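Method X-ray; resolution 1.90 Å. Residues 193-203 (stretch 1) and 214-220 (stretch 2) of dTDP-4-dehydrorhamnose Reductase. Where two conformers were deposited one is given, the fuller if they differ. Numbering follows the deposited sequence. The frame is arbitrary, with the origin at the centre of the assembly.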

# COMPACT_ATOMS: atom_id res chain seq x y z
N ILE D 193 -12.79 -23.48 -5.94
CA ILE D 193 -12.95 -24.34 -7.11
C ILE D 193 -14.33 -24.17 -7.75
O ILE D 193 -15.32 -23.88 -7.07
CB ILE D 193 -12.71 -25.84 -6.79
CG1 ILE D 193 -13.64 -26.34 -5.69
CG2 ILE D 193 -11.25 -26.09 -6.41
CD1 ILE D 193 -13.48 -27.82 -5.40
N THR D 194 -14.37 -24.35 -9.05
CA THR D 194 -15.60 -24.33 -9.82
C THR D 194 -15.70 -25.63 -10.61
O THR D 194 -14.85 -25.92 -11.47
CB THR D 194 -15.63 -23.16 -10.83
OG1 THR D 194 -15.59 -21.92 -10.13
CG2 THR D 194 -16.92 -23.21 -11.68
N SER D 195 -16.73 -26.41 -10.32
CA SER D 195 -17.01 -27.64 -11.06
C SER D 195 -17.54 -27.27 -12.44
O SER D 195 -18.59 -26.62 -12.55
CB SER D 195 -18.06 -28.49 -10.33
OG SER D 195 -18.62 -29.46 -11.21
N ALA D 196 -16.83 -27.66 -13.50
CA ALA D 196 -17.27 -27.38 -14.86
C ALA D 196 -18.66 -27.99 -15.14
O ALA D 196 -19.48 -27.36 -15.80
CB ALA D 196 -16.26 -27.85 -15.90
N MSE D 197 -18.93 -29.20 -14.62
CA MSE D 197 -20.25 -29.84 -14.86
C MSE D 197 -21.37 -29.08 -14.18
O MSE D 197 -22.46 -28.95 -14.76
CB MSE D 197 -20.23 -31.33 -14.49
CG MSE D 197 -21.57 -32.04 -14.77
SE MSE D 197 -22.16 -31.98 -16.67
CE MSE D 197 -24.05 -32.49 -16.40
N GLN D 198 -21.14 -28.55 -12.98
CA GLN D 198 -22.18 -27.75 -12.30
C GLN D 198 -22.37 -26.43 -13.03
O GLN D 198 -23.51 -25.98 -13.23
CB GLN D 198 -21.84 -27.47 -10.83
CG GLN D 198 -21.85 -28.68 -9.91
CD GLN D 198 -21.52 -28.34 -8.44
OE1 GLN D 198 -20.71 -27.44 -8.14
NE2 GLN D 198 -22.17 -29.08 -7.51
N LEU D 199 -21.26 -25.83 -13.47
CA LEU D 199 -21.32 -24.56 -14.20
C LEU D 199 -22.10 -24.77 -15.52
O LEU D 199 -22.91 -23.92 -15.92
CB LEU D 199 -19.91 -24.00 -14.46
CG LEU D 199 -19.81 -22.74 -15.31
CD1 LEU D 199 -20.71 -21.64 -14.74
CD2 LEU D 199 -18.37 -22.27 -15.38
N CYS D 200 -21.87 -25.91 -16.16
CA CYS D 200 -22.60 -26.26 -17.39
C CYS D 200 -24.12 -26.27 -17.12
O CYS D 200 -24.89 -25.64 -17.82
CB CYS D 200 -22.15 -27.63 -17.90
SG CYS D 200 -23.09 -28.24 -19.31
N ASN D 201 -24.53 -26.99 -16.09
CA ASN D 201 -25.95 -27.06 -15.74
C ASN D 201 -26.53 -25.67 -15.47
O ASN D 201 -27.67 -25.39 -15.87
CB ASN D 201 -26.15 -27.98 -14.53
CG ASN D 201 -25.80 -29.44 -14.83
OD1 ASN D 201 -25.90 -29.90 -15.98
ND2 ASN D 201 -25.41 -30.19 -13.80
N PHE D 202 -25.75 -24.82 -14.79
CA PHE D 202 -26.19 -23.46 -14.50
C PHE D 202 -26.34 -22.66 -15.78
O PHE D 202 -27.30 -21.89 -15.93
CB PHE D 202 -25.26 -22.72 -13.53
CG PHE D 202 -25.66 -21.28 -13.33
CD1 PHE D 202 -26.67 -20.96 -12.43
CD2 PHE D 202 -25.12 -20.27 -14.11
CE1 PHE D 202 -27.08 -19.65 -12.27
CE2 PHE D 202 -25.55 -18.96 -13.97
CZ PHE D 202 -26.51 -18.65 -13.04
N ILE D 203 -25.40 -22.84 -16.71
CA ILE D 203 -25.43 -22.13 -17.97
C ILE D 203 -26.68 -22.50 -18.79
O ILE D 203 -27.29 -21.61 -19.40
CB ILE D 203 -24.13 -22.35 -18.76
CG1 ILE D 203 -23.00 -21.58 -18.08
CG2 ILE D 203 -24.30 -21.87 -20.19
CD1 ILE D 203 -21.63 -21.81 -18.67
N THR D 214 -23.76 -9.81 -13.54
CA THR D 214 -22.47 -10.42 -13.19
C THR D 214 -22.67 -11.35 -12.00
O THR D 214 -23.29 -10.96 -11.00
CB THR D 214 -21.41 -9.34 -12.90
OG1 THR D 214 -21.09 -8.64 -14.12
CG2 THR D 214 -20.09 -9.97 -12.38
N LEU D 215 -22.13 -12.56 -12.11
CA LEU D 215 -22.21 -13.56 -11.05
C LEU D 215 -20.88 -14.25 -10.83
O LEU D 215 -20.07 -14.36 -11.74
CB LEU D 215 -23.23 -14.63 -11.41
CG LEU D 215 -24.71 -14.27 -11.35
CD1 LEU D 215 -25.53 -15.33 -12.06
CD2 LEU D 215 -25.15 -14.11 -9.90
N HIS D 216 -20.68 -14.70 -9.60
CA HIS D 216 -19.53 -15.52 -9.23
C HIS D 216 -20.10 -16.92 -9.09
O HIS D 216 -21.08 -17.11 -8.37
CB HIS D 216 -19.02 -15.06 -7.87
CG HIS D 216 -18.28 -13.77 -7.92
ND1 HIS D 216 -17.59 -13.28 -6.83
CD2 HIS D 216 -18.02 -12.93 -8.95
CE1 HIS D 216 -17.00 -12.15 -7.18
NE2 HIS D 216 -17.25 -11.91 -8.45
N PHE D 217 -19.48 -17.90 -9.75
CA PHE D 217 -19.96 -19.28 -9.67
C PHE D 217 -18.81 -20.18 -9.19
O PHE D 217 -17.88 -20.49 -9.95
CB PHE D 217 -20.55 -19.76 -11.01
CG PHE D 217 -21.29 -21.08 -10.90
CD1 PHE D 217 -20.59 -22.27 -10.90
CD2 PHE D 217 -22.66 -21.12 -10.77
CE1 PHE D 217 -21.24 -23.48 -10.78
CE2 PHE D 217 -23.32 -22.34 -10.66
CZ PHE D 217 -22.60 -23.52 -10.66
N ALA D 218 -18.89 -20.57 -7.92
CA ALA D 218 -17.86 -21.42 -7.31
C ALA D 218 -18.36 -22.13 -6.07
O ALA D 218 -19.27 -21.64 -5.38
CB ALA D 218 -16.65 -20.56 -6.94
N SER D 219 -17.74 -23.27 -5.78
CA SER D 219 -18.05 -24.02 -4.58
C SER D 219 -17.65 -23.17 -3.36
O SER D 219 -16.74 -22.34 -3.44
CB SER D 219 -17.30 -25.35 -4.56
OG SER D 219 -17.62 -26.15 -5.67
N SER D 220 -18.34 -23.41 -2.25
CA SER D 220 -18.07 -22.68 -1.02
C SER D 220 -16.76 -23.15 -0.39
O SER D 220 -16.54 -24.35 -0.22
CB SER D 220 -19.24 -22.90 -0.04
OG SER D 220 -19.00 -22.27 1.20
O HOH W 1 -14.18 -23.49 -3.39
O HOH W 2 -18.55 -25.58 -8.36

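Thr214 stays clear of stretch 1, and the contact begins at Leu215, whose CA-to-CB bond points toward the helix: its CD1 lies 3.6 Å from Phe202 CZ, an apolar contact that meets the Phe202 ring obliquely. His216, the next residue along the strand, makes no contact.

Phe217 is the centre of the interface, with 142 Å² covered by stretch 1. Leu199 CD1 sits over one face of its ring, 4.2 Å from the centroid and 25° off the normal, which supports a CH-pi assignment. Thr194 CG2 approaches the ring edge, 3.9 Å from Phe217 CD1. The Phe202 ring is an oblique partner, with centroids 5.3 Å apart and planes at 40°; the closest approach is Phe202 CB to Phe217 CE2, 3.5 Å. The backbone of Phe217 is held as well, since Thr194 OG1 donates to Phe217 O at 2.7 Å.

Ala218 packs its CB 3.6 Å from that same Thr194 OG1. At Ser219 the main chains join directly: Ser219 N donates to Ile193 O (2.8 Å, 156°). Water 1 extends this link, accepting from Ile193 N and donating to Ser219 O. Ser219 OG and Gln198 OE1 are 4.2 Å apart, too far for direct bonding; water 2 bridges them, donating to both while accepting from Ser195 N. Ser220 points away.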